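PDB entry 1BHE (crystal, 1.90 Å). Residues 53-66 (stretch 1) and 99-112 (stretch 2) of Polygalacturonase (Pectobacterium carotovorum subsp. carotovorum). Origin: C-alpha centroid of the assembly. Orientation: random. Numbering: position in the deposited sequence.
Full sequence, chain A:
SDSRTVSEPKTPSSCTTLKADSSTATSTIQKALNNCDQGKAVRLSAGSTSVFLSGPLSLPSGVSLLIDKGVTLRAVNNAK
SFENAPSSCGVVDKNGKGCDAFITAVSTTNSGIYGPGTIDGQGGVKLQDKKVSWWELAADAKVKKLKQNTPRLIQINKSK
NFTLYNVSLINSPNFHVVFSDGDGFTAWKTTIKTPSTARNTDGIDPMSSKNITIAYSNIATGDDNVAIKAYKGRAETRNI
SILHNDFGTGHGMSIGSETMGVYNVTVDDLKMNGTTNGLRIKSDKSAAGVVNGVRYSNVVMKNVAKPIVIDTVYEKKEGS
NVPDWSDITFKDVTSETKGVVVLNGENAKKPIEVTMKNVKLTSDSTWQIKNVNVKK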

# COMPACT_ATOMS: atom_id res chain seq x y z
N LEU A 53 -15.28 -3.21 -17.92
CA LEU A 53 -13.92 -3.17 -18.46
C LEU A 53 -13.58 -1.72 -18.77
O LEU A 53 -14.28 -1.07 -19.55
CB LEU A 53 -13.83 -4.05 -19.70
CG LEU A 53 -12.47 -4.60 -20.12
CD1 LEU A 53 -11.77 -5.33 -18.99
CD2 LEU A 53 -12.62 -5.52 -21.32
N SER A 54 -12.54 -1.18 -18.13
CA SER A 54 -12.23 0.24 -18.29
C SER A 54 -10.75 0.57 -18.23
O SER A 54 -9.93 -0.17 -17.70
CB SER A 54 -12.93 0.97 -17.12
OG SER A 54 -12.59 2.34 -17.03
N GLY A 55 -10.43 1.75 -18.76
CA GLY A 55 -9.09 2.32 -18.67
C GLY A 55 -9.13 3.34 -17.53
O GLY A 55 -10.06 3.34 -16.71
N PRO A 56 -8.14 4.21 -17.46
CA PRO A 56 -8.03 5.20 -16.41
C PRO A 56 -9.30 6.00 -16.14
O PRO A 56 -9.93 6.50 -17.07
CB PRO A 56 -6.92 6.13 -16.90
CG PRO A 56 -6.04 5.25 -17.71
CD PRO A 56 -6.97 4.26 -18.38
N LEU A 57 -9.63 6.14 -14.87
CA LEU A 57 -10.77 6.90 -14.41
C LEU A 57 -10.30 7.98 -13.43
O LEU A 57 -9.33 7.77 -12.70
CB LEU A 57 -11.79 5.99 -13.70
CG LEU A 57 -12.41 4.85 -14.51
CD1 LEU A 57 -13.14 3.86 -13.61
CD2 LEU A 57 -13.35 5.40 -15.58
N SER A 58 -11.01 9.09 -13.41
CA SER A 58 -10.72 10.18 -12.47
C SER A 58 -11.90 10.35 -11.52
O SER A 58 -13.06 10.50 -11.92
CB SER A 58 -10.47 11.49 -13.20
OG SER A 58 -10.23 12.55 -12.29
N LEU A 59 -11.60 10.33 -10.22
CA LEU A 59 -12.63 10.49 -9.20
C LEU A 59 -12.72 11.93 -8.71
O LEU A 59 -11.79 12.42 -8.08
CB LEU A 59 -12.27 9.55 -8.05
CG LEU A 59 -13.32 9.33 -6.95
CD1 LEU A 59 -14.66 8.95 -7.55
CD2 LEU A 59 -12.84 8.28 -5.96
N PRO A 60 -13.82 12.62 -8.99
CA PRO A 60 -14.01 14.00 -8.59
C PRO A 60 -14.17 14.17 -7.09
O PRO A 60 -14.52 13.24 -6.37
CB PRO A 60 -15.26 14.47 -9.34
CG PRO A 60 -15.47 13.43 -10.40
CD PRO A 60 -14.98 12.13 -9.78
N SER A 61 -13.88 15.37 -6.60
CA SER A 61 -13.96 15.68 -5.18
C SER A 61 -15.39 15.53 -4.67
O SER A 61 -16.32 16.02 -5.31
CB SER A 61 -13.53 17.13 -4.92
OG SER A 61 -13.51 17.37 -3.51
N GLY A 62 -15.56 14.86 -3.54
CA GLY A 62 -16.87 14.66 -2.93
C GLY A 62 -17.69 13.55 -3.55
O GLY A 62 -18.82 13.28 -3.13
N VAL A 63 -17.19 12.92 -4.60
CA VAL A 63 -17.85 11.85 -5.33
C VAL A 63 -17.18 10.51 -5.02
O VAL A 63 -15.98 10.43 -4.75
CB VAL A 63 -17.81 12.14 -6.84
CG1 VAL A 63 -18.40 11.01 -7.68
CG2 VAL A 63 -18.52 13.45 -7.15
N SER A 64 -17.96 9.43 -5.02
CA SER A 64 -17.45 8.11 -4.70
C SER A 64 -17.82 7.08 -5.76
O SER A 64 -18.65 7.32 -6.64
CB SER A 64 -18.00 7.65 -3.35
OG SER A 64 -17.58 8.49 -2.28
N LEU A 65 -17.22 5.90 -5.64
CA LEU A 65 -17.50 4.77 -6.49
C LEU A 65 -18.03 3.65 -5.58
O LEU A 65 -17.46 3.40 -4.52
CB LEU A 65 -16.28 4.22 -7.22
CG LEU A 65 -16.11 4.38 -8.71
CD1 LEU A 65 -14.95 3.50 -9.20
CD2 LEU A 65 -17.37 4.06 -9.51
N LEU A 66 -19.08 3.00 -6.03
CA LEU A 66 -19.70 1.90 -5.29
C LEU A 66 -19.81 0.69 -6.22
O LEU A 66 -20.37 0.82 -7.31
CB LEU A 66 -21.09 2.32 -4.80
CG LEU A 66 -22.00 1.21 -4.28
CD1 LEU A 66 -21.33 0.48 -3.12
CD2 LEU A 66 -23.35 1.79 -3.84
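Stretch 2, residues 99-112: CDAFITAVSTTNSG

What fills the apolar centre? Leu59 points toward stretch 2, its CB 4.2 Å from Ala105 CB and 4.5 Å from Ile103 CG2, while its CD2 lies 3.7 Å from Gly112 O. Leu65 CD1 meets Ile103 CD1 at 4.1 Å, so Ile103 touches two leucines, one on each side of the turn in stretch 1. Leu57 and Ile103 share one face of the sheet.

How does the backbone of stretch 2 run? It runs parallel to stretch 1, with strand 103-106 extended and Leu57 paired with Ile103, Ser58 with Thr104. Leu57 N donates to Phe102 O (2.8 Å), Thr104 N to Leu57 O (3.0 Å) and Leu59 N to Thr104 O (2.9 Å), a ladder that alternates between the two stretches. Before it, the Phe102 ring presents its edge to Gly55, with CE1 3.4 Å from Gly55 O.

What happens beyond the strand? Stretch 2 turns at Ser107, where phi is positive, and follows the type II turn Pro60-Val63. Ser111 OG donates to Pro60 O (2.9 Å), and Thr109 N to Ser61 OG (2.9 Å). Past the turn, Leu65 N donates to Gly112 O at 3.0 Å.

Where is the polar edge? Water 3 joins the two stretches, donating to Leu59 O (2.7 Å) and accepting from Val106 N (2.9 Å).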

# COMPACT_ATOMS: atom_id res chain seq x y z
N CYS A 99 2.92 5.27 -16.70
CA CYS A 99 1.51 4.90 -16.74
C CYS A 99 0.62 5.61 -15.72
O CYS A 99 0.99 5.74 -14.55
CB CYS A 99 1.32 3.40 -16.47
SG CYS A 99 2.31 2.24 -17.42
N ASP A 100 -0.58 5.99 -16.17
CA ASP A 100 -1.55 6.58 -15.24
C ASP A 100 -2.07 5.44 -14.37
O ASP A 100 -1.99 4.28 -14.79
CB ASP A 100 -2.71 7.24 -15.97
CG ASP A 100 -2.33 8.52 -16.70
OD1 ASP A 100 -1.42 9.23 -16.23
OD2 ASP A 100 -2.93 8.80 -17.75
N ALA A 101 -2.65 5.75 -13.21
CA ALA A 101 -3.22 4.69 -12.38
C ALA A 101 -4.60 4.32 -12.92
O ALA A 101 -5.13 5.04 -13.78
CB ALA A 101 -3.33 5.15 -10.93
N PHE A 102 -5.18 3.25 -12.40
CA PHE A 102 -6.53 2.87 -12.84
C PHE A 102 -7.55 3.88 -12.34
O PHE A 102 -8.38 4.37 -13.10
CB PHE A 102 -6.85 1.45 -12.36
CG PHE A 102 -8.11 0.85 -12.91
CD1 PHE A 102 -8.70 1.29 -14.08
CD2 PHE A 102 -8.70 -0.22 -12.22
CE1 PHE A 102 -9.86 0.71 -14.56
CE2 PHE A 102 -9.85 -0.81 -12.71
CZ PHE A 102 -10.43 -0.34 -13.86
N ILE A 103 -7.51 4.18 -11.04
CA ILE A 103 -8.41 5.16 -10.45
C ILE A 103 -7.57 6.24 -9.76
O ILE A 103 -6.75 5.89 -8.91
CB ILE A 103 -9.38 4.56 -9.43
CG1 ILE A 103 -10.28 3.47 -10.07
CG2 ILE A 103 -10.27 5.63 -8.80
CD1 ILE A 103 -10.96 2.63 -9.00
N THR A 104 -7.73 7.49 -10.19
CA THR A 104 -6.94 8.58 -9.61
C THR A 104 -7.84 9.64 -8.99
O THR A 104 -8.81 10.10 -9.60
CB THR A 104 -6.04 9.24 -10.67
OG1 THR A 104 -5.28 8.26 -11.38
CG2 THR A 104 -5.06 10.21 -10.01
N ALA A 105 -7.53 10.05 -7.76
CA ALA A 105 -8.28 11.07 -7.04
C ALA A 105 -7.30 12.21 -6.70
O ALA A 105 -6.39 12.00 -5.90
CB ALA A 105 -8.86 10.47 -5.76
N VAL A 106 -7.43 13.33 -7.37
CA VAL A 106 -6.54 14.47 -7.19
C VAL A 106 -7.24 15.63 -6.49
O VAL A 106 -8.31 16.05 -6.93
CB VAL A 106 -6.03 14.99 -8.56
CG1 VAL A 106 -5.21 16.26 -8.38
CG2 VAL A 106 -5.21 13.92 -9.26
N SER A 107 -6.66 16.13 -5.41
CA SER A 107 -7.26 17.25 -4.68
C SER A 107 -8.73 17.02 -4.36
O SER A 107 -9.57 17.89 -4.60
CB SER A 107 -7.04 18.55 -5.48
OG SER A 107 -5.64 18.74 -5.61
N THR A 108 -9.05 15.87 -3.77
CA THR A 108 -10.42 15.54 -3.41
C THR A 108 -10.63 15.69 -1.91
O THR A 108 -9.71 15.58 -1.11
CB THR A 108 -10.82 14.10 -3.81
OG1 THR A 108 -10.00 13.17 -3.08
CG2 THR A 108 -10.59 13.88 -5.30
N THR A 109 -11.89 15.93 -1.54
CA THR A 109 -12.29 16.04 -0.14
C THR A 109 -13.52 15.15 0.02
O THR A 109 -14.47 15.25 -0.76
CB THR A 109 -12.61 17.48 0.28
OG1 THR A 109 -11.45 18.31 0.13
CG2 THR A 109 -13.08 17.53 1.73
N ASN A 110 -13.51 14.22 0.97
CA ASN A 110 -14.65 13.33 1.20
C ASN A 110 -14.97 12.44 0.00
O ASN A 110 -16.15 12.19 -0.29
CB ASN A 110 -15.90 14.13 1.61
CG ASN A 110 -15.68 14.93 2.89
OD1 ASN A 110 -14.98 14.48 3.80
ND2 ASN A 110 -16.29 16.11 2.96
N SER A 111 -13.96 11.94 -0.71
CA SER A 111 -14.19 11.04 -1.83
C SER A 111 -13.93 9.62 -1.35
O SER A 111 -13.23 9.43 -0.33
CB SER A 111 -13.30 11.36 -3.04
OG SER A 111 -13.69 12.59 -3.64
N GLY A 112 -14.43 8.62 -2.08
CA GLY A 112 -14.23 7.26 -1.58
C GLY A 112 -14.55 6.16 -2.57
O GLY A 112 -15.09 6.40 -3.64
O HOH W 1 -6.65 7.32 -13.49
O HOH W 2 -7.65 12.78 -11.51
O HOH W 3 -9.66 13.50 -9.25
O HOH W 4 -18.74 12.59 0.14
O HOH W 5 -16.63 8.91 0.58